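Local coordinates for hypothetical protein (Pseudomonas aeruginosa, PDB 2IGS), which is of unknown function but belongs to the DUF3218 family, which is grouped with the lysozyme-like proteins, at residues A4-Y9 / G13-N18; I39-I44 / T100-N105. All coordinates share one frame; numbering follows the deposited sequence.

Interaction 1: residues A4-Y9 / G13-N18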
loop_
_atom_site.group_PDB
_atom_site.type_symbol
_atom_site.label_atom_id
_atom_site.label_comp_id
_atom_site.label_asym_id
_atom_site.label_seq_id
_atom_site.Cartn_x
_atom_site.Cartn_y
_atom_site.Cartn_z
ATOM N N ALA F 4 44.158 6.919 34.117
ATOM C CA ALA F 4 44.415 8.202 34.877
ATOM C C ALA F 4 43.160 8.758 35.602
ATOM O O ALA F 4 42.784 8.224 36.655
ATOM C CB ALA F 4 45.112 9.267 33.990
ATOM N N GLU F 5 42.510 9.791 35.055
ATOM C CA GLU F 5 41.360 10.450 35.725
ATOM C C GLU F 5 40.039 9.764 35.363
ATOM O O GLU F 5 39.012 10.400 35.135
ATOM C CB GLU F 5 41.316 11.944 35.415
ATOM C CG GLU F 5 42.501 12.739 35.985
ATOM C CD GLU F 5 42.194 13.469 37.297
ATOM O OE1 GLU F 5 41.123 13.213 37.904
ATOM O OE2 GLU F 5 43.041 14.307 37.720
ATOM N N ILE F 6 40.102 8.443 35.330
ATOM C CA ILE F 6 38.982 7.588 35.023
ATOM C C ILE F 6 38.768 6.683 36.216
ATOM O O ILE F 6 39.633 6.560 37.086
ATOM C CB ILE F 6 39.265 6.727 33.760
ATOM C CG1 ILE F 6 40.533 5.871 33.938
ATOM C CG2 ILE F 6 39.368 7.623 32.527
ATOM C CD1 ILE F 6 40.676 4.739 32.959
ATOM N N ASN F 7 37.616 6.032 36.253
ATOM C CA ASN F 7 37.370 4.980 37.230
ATOM C C ASN F 7 36.493 3.901 36.608
ATOM O O ASN F 7 35.811 4.157 35.617
ATOM C CB ASN F 7 36.746 5.571 38.493
ATOM C CG ASN F 7 35.336 6.085 38.272
ATOM O OD1 ASN F 7 34.412 5.315 38.165
ATOM N ND2 ASN F 7 35.168 7.393 38.268
ATOM N N ILE F 8 36.496 2.717 37.219
ATOM C CA ILE F 8 35.809 1.557 36.699
ATOM C C ILE F 8 34.281 1.673 36.617
ATOM O O ILE F 8 33.682 1.039 35.773
ATOM C CB ILE F 8 36.214 0.252 37.458
ATOM C CG1 ILE F 8 35.896 -0.972 36.570
ATOM C CG2 ILE F 8 35.587 0.223 38.876
ATOM C CD1 ILE F 8 36.365 -2.336 37.079
ATOM N N TYR F 9 33.655 2.474 37.477
ATOM C CA TYR F 9 32.185 2.623 37.422
ATOM C C TYR F 9 31.731 3.446 36.207
ATOM O O TYR F 9 30.744 3.100 35.567
ATOM C CB TYR F 9 31.617 3.292 38.671
ATOM C CG TYR F 9 31.924 2.633 39.986
ATOM C CD1 TYR F 9 31.120 1.601 40.470
ATOM C CD2 TYR F 9 33.004 3.061 40.766
ATOM C CE1 TYR F 9 31.388 0.996 41.697
ATOM C CE2 TYR F 9 33.282 2.468 42.001
ATOM C CZ TYR F 9 32.464 1.423 42.447
ATOM O OH TYR F 9 32.701 0.826 43.652
ATOM N N GLY F 13 35.131 0.402 30.449
ATOM C CA GLY F 13 35.818 -0.072 29.256
ATOM C C GLY F 13 37.280 0.309 29.297
ATOM O O GLY F 13 38.151 -0.532 29.134
ATOM N N GLN F 14 37.537 1.587 29.517
ATOM C CA GLN F 14 38.905 2.075 29.599
ATOM C C GLN F 14 39.673 1.432 30.756
ATOM O O GLN F 14 40.812 1.011 30.577
ATOM C CB GLN F 14 38.941 3.595 29.696
ATOM C CG GLN F 14 40.336 4.148 29.569
ATOM C CD GLN F 14 40.387 5.386 28.725
ATOM O OE1 GLN F 14 39.372 6.085 28.522
ATOM N NE2 GLN F 14 41.573 5.678 28.212
ATOM N N SER F 15 39.052 1.376 31.930
ATOM C CA SER F 15 39.638 0.717 33.100
ATOM C C SER F 15 40.030 -0.721 32.822
ATOM O O SER F 15 41.183 -1.091 33.009
ATOM C CB SER F 15 38.679 0.762 34.293
ATOM O OG SER F 15 38.418 2.099 34.687
ATOM N N LEU F 16 39.085 -1.537 32.363
ATOM C CA LEU F 16 39.392 -2.957 32.138
ATOM C C LEU F 16 40.348 -3.154 30.964
ATOM O O LEU F 16 41.252 -3.994 31.033
ATOM C CB LEU F 16 38.113 -3.776 31.962
ATOM C CG LEU F 16 37.139 -3.782 33.149
ATOM C CD1 LEU F 16 35.741 -4.197 32.729
ATOM C CD2 LEU F 16 37.659 -4.657 34.277
ATOM N N ALA F 17 40.163 -2.369 29.900
ATOM C CA ALA F 17 41.131 -2.308 28.805
ATOM C C ALA F 17 42.564 -2.095 29.301
ATOM O O ALA F 17 43.495 -2.718 28.794
ATOM C CB ALA F 17 40.759 -1.215 27.822
ATOM N N ASN F 18 42.731 -1.212 30.284
ATOM C CA ASN F 18 44.052 -0.880 30.823
ATOM C C ASN F 18 44.742 -2.079 31.445
ATOM O O ASN F 18 45.934 -2.285 31.239
ATOM C CB ASN F 18 43.961 0.282 31.821
ATOM C CG ASN F 18 43.942 1.629 31.135
ATOM O OD1 ASN F 18 44.023 1.708 29.905
ATOM N ND2 ASN F 18 43.849 2.701 31.918
#

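Interaction 2: residues I39-I44 / T100-N105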
loop_
_atom_site.group_PDB
_atom_site.type_symbol
_atom_site.label_atom_id
_atom_site.label_comp_id
_atom_site.label_asym_id
_atom_site.label_seq_id
_atom_site.Cartn_x
_atom_site.Cartn_y
_atom_site.Cartn_z
ATOM N N ILE F 39 37.669 -0.806 24.691
ATOM C CA ILE F 39 36.981 0.205 25.508
ATOM C C ILE F 39 35.495 0.304 25.112
ATOM O O ILE F 39 34.612 0.254 25.983
ATOM C CB ILE F 39 37.644 1.628 25.430
ATOM C CG1 ILE F 39 39.118 1.603 25.865
ATOM C CG2 ILE F 39 36.877 2.614 26.297
ATOM C CD1 ILE F 39 40.004 2.681 25.195
ATOM N N GLU F 40 35.237 0.435 23.802
ATOM C CA GLU F 40 33.885 0.583 23.281
ATOM C C GLU F 40 32.980 -0.612 23.607
ATOM O O GLU F 40 31.845 -0.430 24.031
ATOM C CB GLU F 40 33.887 0.863 21.766
ATOM C CG GLU F 40 32.493 1.176 21.246
ATOM C CD GLU F 40 32.439 1.547 19.779
ATOM O OE1 GLU F 40 33.502 1.650 19.146
ATOM O OE2 GLU F 40 31.315 1.705 19.252
ATOM N N ALA F 41 33.482 -1.823 23.402
ATOM C CA ALA F 41 32.737 -3.055 23.739
ATOM C C ALA F 41 32.353 -3.108 25.222
ATOM O O ALA F 41 31.212 -3.396 25.573
ATOM C CB ALA F 41 33.565 -4.296 23.359
ATOM N N TRP F 42 33.311 -2.826 26.100
ATOM C CA TRP F 42 33.085 -2.989 27.549
ATOM C C TRP F 42 32.383 -1.778 28.195
ATOM O O TRP F 42 31.944 -1.848 29.335
ATOM C CB TRP F 42 34.399 -3.378 28.250
ATOM C CG TRP F 42 34.803 -4.832 27.959
ATOM C CD1 TRP F 42 33.972 -5.858 27.545
ATOM C CD2 TRP F 42 36.106 -5.423 28.127
ATOM N NE1 TRP F 42 34.682 -7.038 27.438
ATOM C CE2 TRP F 42 35.995 -6.798 27.771
ATOM C CE3 TRP F 42 37.365 -4.917 28.515
ATOM C CZ2 TRP F 42 37.094 -7.672 27.790
ATOM C CZ3 TRP F 42 38.458 -5.793 28.551
ATOM C CH2 TRP F 42 38.305 -7.164 28.195
ATOM N N ASP F 43 32.265 -0.676 27.455
ATOM C CA ASP F 43 31.327 0.401 27.816
ATOM C C ASP F 43 29.854 0.105 27.478
ATOM O O ASP F 43 28.954 0.774 27.997
ATOM C CB ASP F 43 31.744 1.744 27.174
ATOM C CG ASP F 43 32.915 2.424 27.906
ATOM O OD1 ASP F 43 33.265 2.037 29.049
ATOM O OD2 ASP F 43 33.497 3.363 27.322
ATOM N N ILE F 44 29.611 -0.887 26.620
ATOM C CA ILE F 44 28.253 -1.182 26.118
ATOM C C ILE F 44 27.154 -1.242 27.208
ATOM O O ILE F 44 26.198 -0.482 27.112
ATOM C CB ILE F 44 28.194 -2.398 25.114
ATOM C CG1 ILE F 44 28.884 -2.062 23.776
ATOM C CG2 ILE F 44 26.758 -2.800 24.826
ATOM C CD1 ILE F 44 28.922 -3.229 22.797
ATOM N N THR F 100 40.912 -10.280 20.172
ATOM C CA THR F 100 40.792 -10.372 18.718
ATOM C C THR F 100 39.333 -10.499 18.289
ATOM O O THR F 100 38.894 -9.762 17.422
ATOM C CB THR F 100 41.619 -11.555 18.153
ATOM O OG1 THR F 100 43.009 -11.370 18.460
ATOM C CG2 THR F 100 41.496 -11.641 16.663
ATOM N N SER F 101 38.589 -11.410 18.919
ATOM C CA SER F 101 37.243 -11.761 18.473
ATOM C C SER F 101 36.260 -10.618 18.714
ATOM O O SER F 101 35.461 -10.295 17.833
ATOM C CB SER F 101 36.762 -13.084 19.109
ATOM O OG SER F 101 35.693 -12.917 20.042
HETATM N N MSE F 102 36.339 -9.987 19.889
HETATM C CA MSE F 102 35.543 -8.800 20.163
HETATM C C MSE F 102 35.776 -7.671 19.183
HETATM O O MSE F 102 34.829 -6.989 18.819
HETATM C CB MSE F 102 35.783 -8.280 21.566
HETATM C CG MSE F 102 35.018 -9.025 22.612
HETATM SE SE MSE F 102 34.670 -7.967 24.181
HETATM C CE MSE F 102 36.272 -6.876 24.257
ATOM N N ALA F 103 37.024 -7.471 18.760
ATOM C CA ALA F 103 37.360 -6.383 17.852
ATOM C C ALA F 103 36.694 -6.621 16.504
ATOM O O ALA F 103 36.048 -5.735 15.968
ATOM C CB ALA F 103 38.877 -6.264 17.696
ATOM N N GLN F 104 36.840 -7.843 15.987
ATOM C CA GLN F 104 36.266 -8.258 14.710
ATOM C C GLN F 104 34.739 -8.241 14.732
ATOM O O GLN F 104 34.109 -7.752 13.783
ATOM C CB GLN F 104 36.799 -9.644 14.298
ATOM C CG GLN F 104 38.291 -9.640 13.917
ATOM C CD GLN F 104 38.923 -11.034 13.821
ATOM O OE1 GLN F 104 38.403 -12.017 14.366
ATOM N NE2 GLN F 104 40.066 -11.117 13.132
ATOM N N ASN F 105 34.147 -8.748 15.811
ATOM C CA ASN F 105 32.691 -8.790 15.915
ATOM C C ASN F 105 32.064 -7.401 15.998
ATOM O O ASN F 105 31.104 -7.105 15.275
ATOM C CB ASN F 105 32.222 -9.754 17.013
ATOM C CG ASN F 105 32.446 -11.233 16.617
ATOM O OD1 ASN F 105 32.289 -11.599 15.444
ATOM N ND2 ASN F 105 32.834 -12.076 17.585
#

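Interaction 1: residues A4-Y9 / G13-N18
Ile-6 and Ile-8 reach from the N-terminal tail onto the first turns of helix 12-27, one on each flank of Ser-15. The methyl end of Ile-6 does the touching on its side: Ile-6 CD1 stands 3.5 Å from Gln-14 CG, the two side chains crossing at about a right angle, and the same carbon also lies near the backbone of Ser-15 and 3.9 Å from ND2 of Asn-18. With CG1 lodged between backbone N and carbonyl carbon (chi1 58°), the extended branch is carried out over the helix. Ile-8 passes Ser-15 with its CA and CG1, Ser-15 CB lying 3.8 Å from Ile-8 CA, and its branch then runs on until Ile-8 CD1 meets Leu-16 CD2 obliquely at 3.9 Å. That reach follows from CG1 being opposite the backbone N (chi1 -159°).

Ser-15 OG comes within 3.2 Å of Ile-8 N, yet the angle is too poor for a bond; the hydroxyl is bonded instead to Asn-11 O, four residues earlier and just ahead of the helix. Asn-7, whose CB faces away from the helix, spends its amide within the turn. Asn-7 OD1 receives Tyr-9 N in a weak bond (3.0 Å, 123°) of the kind that closes an Asx turn, and Asn-7 ND2 is bonded to Gln-10 OE1. Further out, Ile-8 also packs on Leu-69 of helix 63-82.

Ser-15 OG and the Asn-7 amide thus find their bonds within residues 7-11, in the turn that leads into the helix, and what crosses between the two segments is mostly van der Waals contact. A tail joined to its helix by so short a connection is probably held against it mainly by packing.

Interaction 2: residues I39-I44 / T100-N105
A Met-aromatic contact between helices 35-48 and 87-113 joins Met-102 to Trp-42 in the buried interior. Met-102 is a selenomethionine, with selenium in the place of sulfur, and the two side chains cross at about a right angle. The terminal methyl lies over one face of the indole: Met-102 CE is 3.8 Å from the centroid of the Trp-42 five-membered ring and only 27° off the normal, a CH-pi contact, and comes within 3.5 Å of Trp-42 CE2. The heavier atom sits more obliquely, Met-102 SE being 4.1 Å from the centroid of the same Trp-42 ring and 45° off the normal. A bend at the last torsion (chi3 -34°) lets the methyl turn over the ring while SE stays towards its nitrogen side.

Within this helical core Ala-41 supplies the second footing, Ala-41 CB lying 3.8 Å from Met-102 CE. Met-102 SE also approaches Trp-42 NE1 to 3.4 Å, but that nitrogen is hydrogen-bonded to Thr-204 O, which helps to fix the rotation of the indole. Tyr-20 adds an edge-to-face ring contact with Trp-42, and Thr-208 of helix 203-216 touches Met-102.

Interaction 1 closes before interaction 2 opens along the chain, and they lie about 15 Å apart, centre to centre, the first at the surface and the second in the core. They are joined through the packing of helix 12-27 on helix 35-48, consecutive helices in the chain. Gly-13 N probably bonds to Asp-43 OD1 at 2.8 Å. Leu-16 of interaction 1 packs on Trp-42 of interaction 2, Leu-16 CB resting 3.7 Å from Trp-42 CE3, so an apolar path runs from the N-terminal tail to helix 87-113. The mainly helical fold thus links its N-terminal segment to the buried helix contact through helices 12-27 and 35-48.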